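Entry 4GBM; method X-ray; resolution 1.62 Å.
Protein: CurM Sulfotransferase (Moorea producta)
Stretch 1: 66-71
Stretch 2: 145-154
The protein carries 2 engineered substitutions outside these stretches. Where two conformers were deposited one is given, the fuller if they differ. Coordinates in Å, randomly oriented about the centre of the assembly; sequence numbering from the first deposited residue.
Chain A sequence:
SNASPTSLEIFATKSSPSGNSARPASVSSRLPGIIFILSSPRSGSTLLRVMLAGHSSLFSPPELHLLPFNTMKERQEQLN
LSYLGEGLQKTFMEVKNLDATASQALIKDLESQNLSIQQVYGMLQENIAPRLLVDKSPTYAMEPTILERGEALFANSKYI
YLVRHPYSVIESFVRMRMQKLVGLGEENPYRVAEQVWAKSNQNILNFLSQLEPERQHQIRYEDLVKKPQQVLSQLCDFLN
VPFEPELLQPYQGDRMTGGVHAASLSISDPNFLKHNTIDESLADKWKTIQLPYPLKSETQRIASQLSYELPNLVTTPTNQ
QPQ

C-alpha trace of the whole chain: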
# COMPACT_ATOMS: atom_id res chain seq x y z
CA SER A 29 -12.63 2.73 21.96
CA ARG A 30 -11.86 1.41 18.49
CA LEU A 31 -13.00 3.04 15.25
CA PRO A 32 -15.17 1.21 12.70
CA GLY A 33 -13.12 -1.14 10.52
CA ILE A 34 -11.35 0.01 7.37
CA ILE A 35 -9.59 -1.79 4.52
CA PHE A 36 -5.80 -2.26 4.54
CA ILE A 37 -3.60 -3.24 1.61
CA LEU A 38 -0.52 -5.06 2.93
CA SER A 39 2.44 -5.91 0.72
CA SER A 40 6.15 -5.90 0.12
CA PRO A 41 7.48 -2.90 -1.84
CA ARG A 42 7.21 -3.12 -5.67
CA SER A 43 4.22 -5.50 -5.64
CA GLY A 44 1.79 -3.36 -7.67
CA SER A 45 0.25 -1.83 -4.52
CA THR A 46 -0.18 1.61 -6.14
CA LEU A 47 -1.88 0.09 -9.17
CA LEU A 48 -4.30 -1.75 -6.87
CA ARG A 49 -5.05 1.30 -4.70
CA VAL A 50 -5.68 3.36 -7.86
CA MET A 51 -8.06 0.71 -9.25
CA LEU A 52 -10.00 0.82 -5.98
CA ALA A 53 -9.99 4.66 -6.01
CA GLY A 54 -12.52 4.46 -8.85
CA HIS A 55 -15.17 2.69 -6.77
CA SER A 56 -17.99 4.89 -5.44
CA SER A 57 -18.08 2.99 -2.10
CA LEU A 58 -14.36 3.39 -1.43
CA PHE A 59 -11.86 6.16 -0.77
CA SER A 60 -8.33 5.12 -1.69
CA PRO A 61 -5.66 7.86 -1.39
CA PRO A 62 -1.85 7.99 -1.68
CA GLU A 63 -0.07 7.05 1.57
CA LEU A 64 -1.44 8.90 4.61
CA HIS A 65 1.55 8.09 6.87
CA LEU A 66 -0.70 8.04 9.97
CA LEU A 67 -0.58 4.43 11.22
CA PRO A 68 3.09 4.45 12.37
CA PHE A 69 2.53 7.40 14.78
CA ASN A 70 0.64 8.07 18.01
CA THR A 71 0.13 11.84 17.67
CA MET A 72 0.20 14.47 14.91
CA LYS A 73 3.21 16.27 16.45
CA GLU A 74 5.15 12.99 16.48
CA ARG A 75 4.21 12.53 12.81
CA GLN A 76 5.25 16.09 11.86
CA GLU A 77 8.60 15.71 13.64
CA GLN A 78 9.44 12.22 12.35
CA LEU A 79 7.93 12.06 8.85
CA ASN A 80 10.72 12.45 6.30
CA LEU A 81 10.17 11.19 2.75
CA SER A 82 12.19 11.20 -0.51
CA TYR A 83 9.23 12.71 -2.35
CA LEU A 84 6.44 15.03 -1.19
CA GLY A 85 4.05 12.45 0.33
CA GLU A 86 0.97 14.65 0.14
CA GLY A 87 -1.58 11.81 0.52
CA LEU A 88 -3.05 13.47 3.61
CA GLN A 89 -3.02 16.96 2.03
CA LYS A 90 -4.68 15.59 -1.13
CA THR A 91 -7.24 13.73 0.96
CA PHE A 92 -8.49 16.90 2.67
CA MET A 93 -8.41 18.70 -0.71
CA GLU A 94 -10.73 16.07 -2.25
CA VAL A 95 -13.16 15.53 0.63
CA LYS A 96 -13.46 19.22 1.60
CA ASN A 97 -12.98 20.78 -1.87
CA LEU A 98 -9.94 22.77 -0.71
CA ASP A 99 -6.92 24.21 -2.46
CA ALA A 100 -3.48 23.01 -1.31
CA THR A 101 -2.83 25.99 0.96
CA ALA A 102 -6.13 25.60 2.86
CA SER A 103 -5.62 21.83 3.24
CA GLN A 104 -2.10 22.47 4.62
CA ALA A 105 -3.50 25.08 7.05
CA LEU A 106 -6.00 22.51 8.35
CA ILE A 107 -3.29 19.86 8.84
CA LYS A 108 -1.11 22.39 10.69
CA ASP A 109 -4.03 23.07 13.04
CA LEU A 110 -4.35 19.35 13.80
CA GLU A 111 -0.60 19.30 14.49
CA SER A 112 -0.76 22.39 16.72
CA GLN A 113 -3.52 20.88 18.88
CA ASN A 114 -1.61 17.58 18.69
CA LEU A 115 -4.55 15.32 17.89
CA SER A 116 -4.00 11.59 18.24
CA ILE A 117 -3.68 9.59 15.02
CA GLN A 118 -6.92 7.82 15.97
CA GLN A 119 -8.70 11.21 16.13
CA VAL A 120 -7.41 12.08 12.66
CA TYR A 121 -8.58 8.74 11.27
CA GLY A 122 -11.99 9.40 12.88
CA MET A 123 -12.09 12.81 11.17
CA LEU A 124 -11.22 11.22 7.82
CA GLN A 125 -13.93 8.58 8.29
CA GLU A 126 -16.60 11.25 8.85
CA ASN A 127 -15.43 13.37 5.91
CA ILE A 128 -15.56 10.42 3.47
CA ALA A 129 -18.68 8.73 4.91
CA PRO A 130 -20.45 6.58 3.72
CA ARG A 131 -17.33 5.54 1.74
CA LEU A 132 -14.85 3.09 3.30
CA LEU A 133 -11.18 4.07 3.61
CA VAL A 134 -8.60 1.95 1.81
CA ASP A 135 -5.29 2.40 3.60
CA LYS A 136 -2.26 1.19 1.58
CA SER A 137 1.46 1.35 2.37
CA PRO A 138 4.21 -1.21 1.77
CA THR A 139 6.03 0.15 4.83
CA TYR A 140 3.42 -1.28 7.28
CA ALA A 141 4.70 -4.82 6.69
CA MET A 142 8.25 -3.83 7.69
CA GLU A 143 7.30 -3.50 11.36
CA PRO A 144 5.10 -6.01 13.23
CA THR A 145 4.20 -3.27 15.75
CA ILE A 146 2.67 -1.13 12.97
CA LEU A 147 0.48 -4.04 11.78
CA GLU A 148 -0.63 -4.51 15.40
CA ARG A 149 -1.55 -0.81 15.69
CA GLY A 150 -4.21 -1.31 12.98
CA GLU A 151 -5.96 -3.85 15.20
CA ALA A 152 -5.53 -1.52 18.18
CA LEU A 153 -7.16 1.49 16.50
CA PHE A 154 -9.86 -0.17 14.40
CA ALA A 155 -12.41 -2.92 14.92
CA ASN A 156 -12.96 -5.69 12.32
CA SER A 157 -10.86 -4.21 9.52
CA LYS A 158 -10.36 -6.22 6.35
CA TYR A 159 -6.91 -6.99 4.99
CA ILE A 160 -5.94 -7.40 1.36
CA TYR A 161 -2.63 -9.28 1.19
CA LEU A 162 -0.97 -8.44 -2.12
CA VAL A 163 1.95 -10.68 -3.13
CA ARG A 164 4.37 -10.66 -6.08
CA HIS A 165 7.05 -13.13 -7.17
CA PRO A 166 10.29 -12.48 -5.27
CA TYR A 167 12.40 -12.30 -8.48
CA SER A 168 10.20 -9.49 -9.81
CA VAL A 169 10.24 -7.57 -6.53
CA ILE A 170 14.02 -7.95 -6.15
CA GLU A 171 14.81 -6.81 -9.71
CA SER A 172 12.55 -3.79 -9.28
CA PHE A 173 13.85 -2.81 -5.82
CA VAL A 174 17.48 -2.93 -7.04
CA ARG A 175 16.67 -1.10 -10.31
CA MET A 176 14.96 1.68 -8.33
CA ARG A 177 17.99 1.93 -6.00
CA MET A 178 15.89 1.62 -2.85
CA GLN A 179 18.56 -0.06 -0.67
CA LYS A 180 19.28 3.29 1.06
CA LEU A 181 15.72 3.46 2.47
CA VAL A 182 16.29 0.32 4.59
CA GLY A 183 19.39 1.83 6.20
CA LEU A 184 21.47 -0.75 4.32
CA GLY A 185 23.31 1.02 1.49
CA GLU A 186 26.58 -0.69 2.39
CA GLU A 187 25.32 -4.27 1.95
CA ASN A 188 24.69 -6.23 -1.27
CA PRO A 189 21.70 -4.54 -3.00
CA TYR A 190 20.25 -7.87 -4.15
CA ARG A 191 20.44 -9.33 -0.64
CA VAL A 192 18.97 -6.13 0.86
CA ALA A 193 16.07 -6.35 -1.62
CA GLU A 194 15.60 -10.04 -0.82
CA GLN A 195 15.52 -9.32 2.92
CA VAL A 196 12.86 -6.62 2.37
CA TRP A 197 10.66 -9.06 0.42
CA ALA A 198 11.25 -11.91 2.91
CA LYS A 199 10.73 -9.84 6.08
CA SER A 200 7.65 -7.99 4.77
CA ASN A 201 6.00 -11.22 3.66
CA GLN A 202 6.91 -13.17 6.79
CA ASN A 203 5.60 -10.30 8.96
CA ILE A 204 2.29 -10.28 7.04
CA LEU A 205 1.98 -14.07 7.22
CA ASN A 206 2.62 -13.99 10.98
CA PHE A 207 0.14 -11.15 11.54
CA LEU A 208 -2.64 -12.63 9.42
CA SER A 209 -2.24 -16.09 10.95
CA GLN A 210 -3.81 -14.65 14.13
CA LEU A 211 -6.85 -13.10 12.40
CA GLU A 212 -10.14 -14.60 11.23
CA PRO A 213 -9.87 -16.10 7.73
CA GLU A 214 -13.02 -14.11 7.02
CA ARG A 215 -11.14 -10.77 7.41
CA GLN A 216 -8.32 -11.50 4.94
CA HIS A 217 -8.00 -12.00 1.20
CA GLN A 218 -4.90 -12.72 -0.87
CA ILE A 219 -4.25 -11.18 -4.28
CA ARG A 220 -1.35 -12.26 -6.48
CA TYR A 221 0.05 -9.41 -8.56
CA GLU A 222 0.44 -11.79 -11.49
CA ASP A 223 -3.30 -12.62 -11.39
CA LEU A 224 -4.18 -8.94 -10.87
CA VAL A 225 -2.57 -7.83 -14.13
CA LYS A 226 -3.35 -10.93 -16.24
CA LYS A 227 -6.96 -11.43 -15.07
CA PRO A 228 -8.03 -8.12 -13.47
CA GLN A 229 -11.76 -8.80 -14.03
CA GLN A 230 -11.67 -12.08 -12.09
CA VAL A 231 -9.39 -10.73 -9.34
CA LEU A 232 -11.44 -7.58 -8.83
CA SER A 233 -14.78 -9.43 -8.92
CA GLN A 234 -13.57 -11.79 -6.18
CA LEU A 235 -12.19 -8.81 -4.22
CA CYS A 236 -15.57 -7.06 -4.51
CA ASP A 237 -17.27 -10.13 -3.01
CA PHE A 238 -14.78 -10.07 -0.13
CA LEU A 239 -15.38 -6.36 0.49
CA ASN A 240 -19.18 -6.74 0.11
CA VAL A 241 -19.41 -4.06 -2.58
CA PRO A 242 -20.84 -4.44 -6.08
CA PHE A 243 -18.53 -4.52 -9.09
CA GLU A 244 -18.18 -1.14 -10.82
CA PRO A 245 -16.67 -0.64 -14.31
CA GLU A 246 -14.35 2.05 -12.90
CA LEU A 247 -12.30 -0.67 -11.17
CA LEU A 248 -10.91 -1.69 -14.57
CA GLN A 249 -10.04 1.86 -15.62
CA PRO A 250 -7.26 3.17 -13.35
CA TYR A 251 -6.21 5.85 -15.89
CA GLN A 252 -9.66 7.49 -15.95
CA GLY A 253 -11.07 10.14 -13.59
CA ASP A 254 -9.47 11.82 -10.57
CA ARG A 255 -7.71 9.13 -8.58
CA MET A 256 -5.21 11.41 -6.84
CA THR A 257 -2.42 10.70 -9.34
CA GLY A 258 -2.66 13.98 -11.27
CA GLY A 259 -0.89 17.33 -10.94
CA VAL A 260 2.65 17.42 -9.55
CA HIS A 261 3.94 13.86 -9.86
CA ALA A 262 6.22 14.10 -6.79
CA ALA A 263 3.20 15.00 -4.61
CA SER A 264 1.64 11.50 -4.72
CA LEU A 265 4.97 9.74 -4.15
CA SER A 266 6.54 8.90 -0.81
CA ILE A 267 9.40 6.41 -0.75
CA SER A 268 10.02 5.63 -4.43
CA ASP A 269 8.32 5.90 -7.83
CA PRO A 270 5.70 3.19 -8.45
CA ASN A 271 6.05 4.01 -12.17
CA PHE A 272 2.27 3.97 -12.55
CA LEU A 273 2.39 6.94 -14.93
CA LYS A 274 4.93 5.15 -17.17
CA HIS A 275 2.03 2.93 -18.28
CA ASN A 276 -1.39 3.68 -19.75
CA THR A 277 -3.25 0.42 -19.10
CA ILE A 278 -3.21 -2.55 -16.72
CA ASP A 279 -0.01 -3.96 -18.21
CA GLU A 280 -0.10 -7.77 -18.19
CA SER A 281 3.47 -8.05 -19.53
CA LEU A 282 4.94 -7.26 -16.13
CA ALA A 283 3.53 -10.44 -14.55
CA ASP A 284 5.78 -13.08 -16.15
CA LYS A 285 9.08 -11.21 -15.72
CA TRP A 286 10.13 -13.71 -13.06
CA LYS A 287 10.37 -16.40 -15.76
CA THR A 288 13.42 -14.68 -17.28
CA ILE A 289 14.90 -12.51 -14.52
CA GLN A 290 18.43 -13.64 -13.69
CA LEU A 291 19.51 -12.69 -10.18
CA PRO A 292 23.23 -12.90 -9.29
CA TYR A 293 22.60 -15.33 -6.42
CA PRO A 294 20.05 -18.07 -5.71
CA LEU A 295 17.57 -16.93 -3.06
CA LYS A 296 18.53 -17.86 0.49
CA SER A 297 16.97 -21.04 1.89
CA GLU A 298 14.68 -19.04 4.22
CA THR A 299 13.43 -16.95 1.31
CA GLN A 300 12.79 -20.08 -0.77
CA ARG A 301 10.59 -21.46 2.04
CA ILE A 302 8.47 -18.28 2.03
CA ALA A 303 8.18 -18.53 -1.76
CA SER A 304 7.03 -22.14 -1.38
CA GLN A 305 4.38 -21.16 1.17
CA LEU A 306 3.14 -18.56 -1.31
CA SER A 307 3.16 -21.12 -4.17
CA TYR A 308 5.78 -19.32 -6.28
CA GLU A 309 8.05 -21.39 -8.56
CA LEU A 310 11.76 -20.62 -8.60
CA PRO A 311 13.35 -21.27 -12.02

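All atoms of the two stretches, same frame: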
# COMPACT_ATOMS: atom_id res chain seq x y z
N LEU A 66 -0.11 7.84 8.64
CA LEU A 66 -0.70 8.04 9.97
C LEU A 66 -0.40 6.86 10.90
O LEU A 66 0.08 7.06 12.02
CB LEU A 66 -2.21 8.25 9.85
CG LEU A 66 -2.71 9.53 9.18
CD1 LEU A 66 -4.21 9.44 8.97
CD2 LEU A 66 -2.35 10.76 10.00
N LEU A 67 -0.65 5.65 10.40
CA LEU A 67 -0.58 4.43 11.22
C LEU A 67 0.70 4.25 12.07
O LEU A 67 0.60 3.75 13.19
CB LEU A 67 -0.86 3.18 10.37
CG LEU A 67 -1.21 1.89 11.13
CD1 LEU A 67 -2.50 2.05 11.94
CD2 LEU A 67 -1.31 0.75 10.14
N PRO A 68 1.88 4.65 11.55
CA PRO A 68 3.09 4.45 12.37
C PRO A 68 3.22 5.36 13.61
O PRO A 68 4.11 5.13 14.43
CB PRO A 68 4.23 4.75 11.39
CG PRO A 68 3.63 4.60 10.03
CD PRO A 68 2.23 5.10 10.19
N PHE A 69 2.36 6.37 13.74
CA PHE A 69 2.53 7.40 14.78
C PHE A 69 1.39 7.45 15.78
O PHE A 69 0.26 7.08 15.47
CB PHE A 69 2.70 8.78 14.12
CG PHE A 69 3.78 8.81 13.08
CD1 PHE A 69 5.12 8.83 13.46
CD2 PHE A 69 3.46 8.81 11.73
CE1 PHE A 69 6.12 8.85 12.50
CE2 PHE A 69 4.46 8.84 10.77
CZ PHE A 69 5.79 8.85 11.16
N ASN A 70 1.68 7.92 16.99
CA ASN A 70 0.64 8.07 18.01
C ASN A 70 -0.07 9.42 17.97
O ASN A 70 -1.27 9.50 18.22
CB ASN A 70 1.20 7.82 19.42
CG ASN A 70 1.59 6.36 19.63
OD1 ASN A 70 0.89 5.44 19.21
ND2 ASN A 70 2.72 6.15 20.30
N THR A 71 0.68 10.48 17.67
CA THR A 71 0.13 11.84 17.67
C THR A 71 0.60 12.61 16.44
O THR A 71 1.60 12.26 15.82
CB THR A 71 0.57 12.64 18.91
OG1 THR A 71 1.99 12.86 18.85
CG2 THR A 71 0.19 11.93 20.20
N THR A 145 4.93 -4.17 14.85
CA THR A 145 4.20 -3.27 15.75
C THR A 145 3.26 -2.31 15.02
O THR A 145 2.26 -1.88 15.59
CB THR A 145 5.12 -2.50 16.73
OG1 THR A 145 6.04 -1.69 15.99
CG2 THR A 145 5.89 -3.46 17.63
N ILE A 146 3.57 -1.98 13.76
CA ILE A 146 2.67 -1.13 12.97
C ILE A 146 1.42 -1.92 12.55
O ILE A 146 0.31 -1.41 12.66
CB ILE A 146 3.37 -0.51 11.73
CG1 ILE A 146 4.48 0.45 12.17
CG2 ILE A 146 2.34 0.22 10.85
CD1 ILE A 146 5.38 0.94 11.01
N LEU A 147 1.61 -3.16 12.10
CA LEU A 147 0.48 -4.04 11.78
C LEU A 147 -0.45 -4.19 12.98
O LEU A 147 -1.68 -4.11 12.85
CB LEU A 147 0.98 -5.41 11.29
CG LEU A 147 1.83 -5.41 10.01
CD1 LEU A 147 2.31 -6.81 9.71
CD2 LEU A 147 1.04 -4.85 8.81
N GLU A 148 0.14 -4.37 14.16
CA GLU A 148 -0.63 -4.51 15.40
C GLU A 148 -1.40 -3.24 15.74
O GLU A 148 -2.50 -3.33 16.30
CB GLU A 148 0.28 -4.93 16.55
CG GLU A 148 0.73 -6.38 16.47
CD GLU A 148 1.57 -6.80 17.65
OE1 GLU A 148 2.66 -6.23 17.85
OE2 GLU A 148 1.14 -7.73 18.37
N ARG A 149 -0.86 -2.07 15.40
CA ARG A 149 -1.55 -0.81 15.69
C ARG A 149 -2.89 -0.70 14.94
O ARG A 149 -3.84 -0.11 15.46
CB ARG A 149 -0.65 0.41 15.43
CG ARG A 149 -1.16 1.68 16.11
CD ARG A 149 -0.21 2.86 15.98
NE ARG A 149 0.96 2.75 16.86
CZ ARG A 149 2.16 2.37 16.45
NH1 ARG A 149 2.36 2.06 15.18
NH2 ARG A 149 3.16 2.30 17.31
N GLY A 150 -2.96 -1.28 13.74
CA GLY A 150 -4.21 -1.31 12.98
C GLY A 150 -5.33 -1.99 13.75
O GLY A 150 -6.47 -1.52 13.79
N GLU A 151 -5.00 -3.12 14.37
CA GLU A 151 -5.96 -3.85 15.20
C GLU A 151 -6.25 -3.15 16.52
O GLU A 151 -7.29 -3.39 17.14
CB GLU A 151 -5.47 -5.29 15.43
CG GLU A 151 -5.53 -6.15 14.17
CD GLU A 151 -6.97 -6.41 13.73
OE1 GLU A 151 -7.68 -7.16 14.43
OE2 GLU A 151 -7.39 -5.85 12.69
N ALA A 152 -5.34 -2.28 16.95
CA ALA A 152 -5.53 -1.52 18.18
C ALA A 152 -6.46 -0.33 17.98
O ALA A 152 -7.20 0.05 18.89
CB ALA A 152 -4.20 -1.07 18.76
N LEU A 153 -6.41 0.26 16.78
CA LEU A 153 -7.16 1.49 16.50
C LEU A 153 -8.54 1.24 15.91
O LEU A 153 -9.45 2.05 16.09
CB LEU A 153 -6.36 2.40 15.56
CG LEU A 153 -5.04 2.98 16.06
CD1 LEU A 153 -4.43 3.88 14.99
CD2 LEU A 153 -5.21 3.73 17.37
N PHE A 154 -8.67 0.13 15.19
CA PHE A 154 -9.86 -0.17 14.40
C PHE A 154 -10.43 -1.53 14.78
O PHE A 154 -9.68 -2.45 15.12
CB PHE A 154 -9.54 -0.23 12.90
CG PHE A 154 -8.99 1.06 12.34
CD1 PHE A 154 -9.85 2.06 11.91
CD2 PHE A 154 -7.61 1.26 12.22
CE1 PHE A 154 -9.36 3.25 11.38
CE2 PHE A 154 -7.11 2.46 11.68
CZ PHE A 154 -8.00 3.45 11.27

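A turn that docks on a helix can pair apolar groups with it and also offer its carbonyls to helix donors. The contact between residues 66-71 and 145-154 of the CurM sulfotransferase illustrates how rotamers serve both needs. The first stretch opens with a type I turn from Leu 66 to Phe 69, closed by a hydrogen bond from Phe 69 N to Leu 66 O (2.9 Å); the second is helical from Thr 145 to Leu 153. The closest pair of CA atoms is Pro 68 CA and Ile 146 CA, 5.6 Å apart, and the two stretches together bury 362 Å².

Leu 67, at the second position of the turn, is the centre of the apolar contact. Its CA-to-CB bond points sideways, but chi1 near -163° (t) and chi2 near 62° (p) carry the end of the side chain to the helix. There the two methyls part: Leu 67 CD2 rests 3.8 Å from Ile 146 CG2, while Leu 67 CD1 lies 4.0 Å from Leu 153 CD1. Between these residues lies Gly 150, and Leu 67 CD1 approaches Gly 150 N to 3.8 Å. The CA-to-CB bonds of Ile 146 and Leu 153 both point toward the first stretch, each side chain with the m, t combination common for these residues in helices. In Ile 146 this extends Ile 146 CD1 to 4.0 Å from Pro 68 CB, so its two branches serve different partners, CG2 meeting Leu 67 and CD1 meeting the proline. The CA-to-CB bond of Pro 68 points away overall, though CB still touches the helix.

Polar chemistry is concentrated in Arg 149, one helical turn beyond Ile 146, whose CA-to-CB bond likewise points toward the first stretch. Chi1 and chi2 are both t, extending the chain from the helix. The t, t start places Arg 149 CD 3.0 Å from Leu 67 O, a close approach for a carbon; chi3 at -75° (m) and chi4 at 101° then set the guanidinium among the turn's oxygens. Arg 149 NH1 donates a hydrogen bond to Leu 67 O, 3.1 Å away, at an N-H...acceptor angle of 137°. Pro 68 O lies over one face of the guanidinium, 3.6 Å from Arg 149 NH1, and Asn 70 OD1 is 3.6 Å from Arg 149 NE; these are favourable electrostatic neighbours rather than hydrogen bonds. Leu 67 thus engages the helix twice, through its methyls and through its carbonyl.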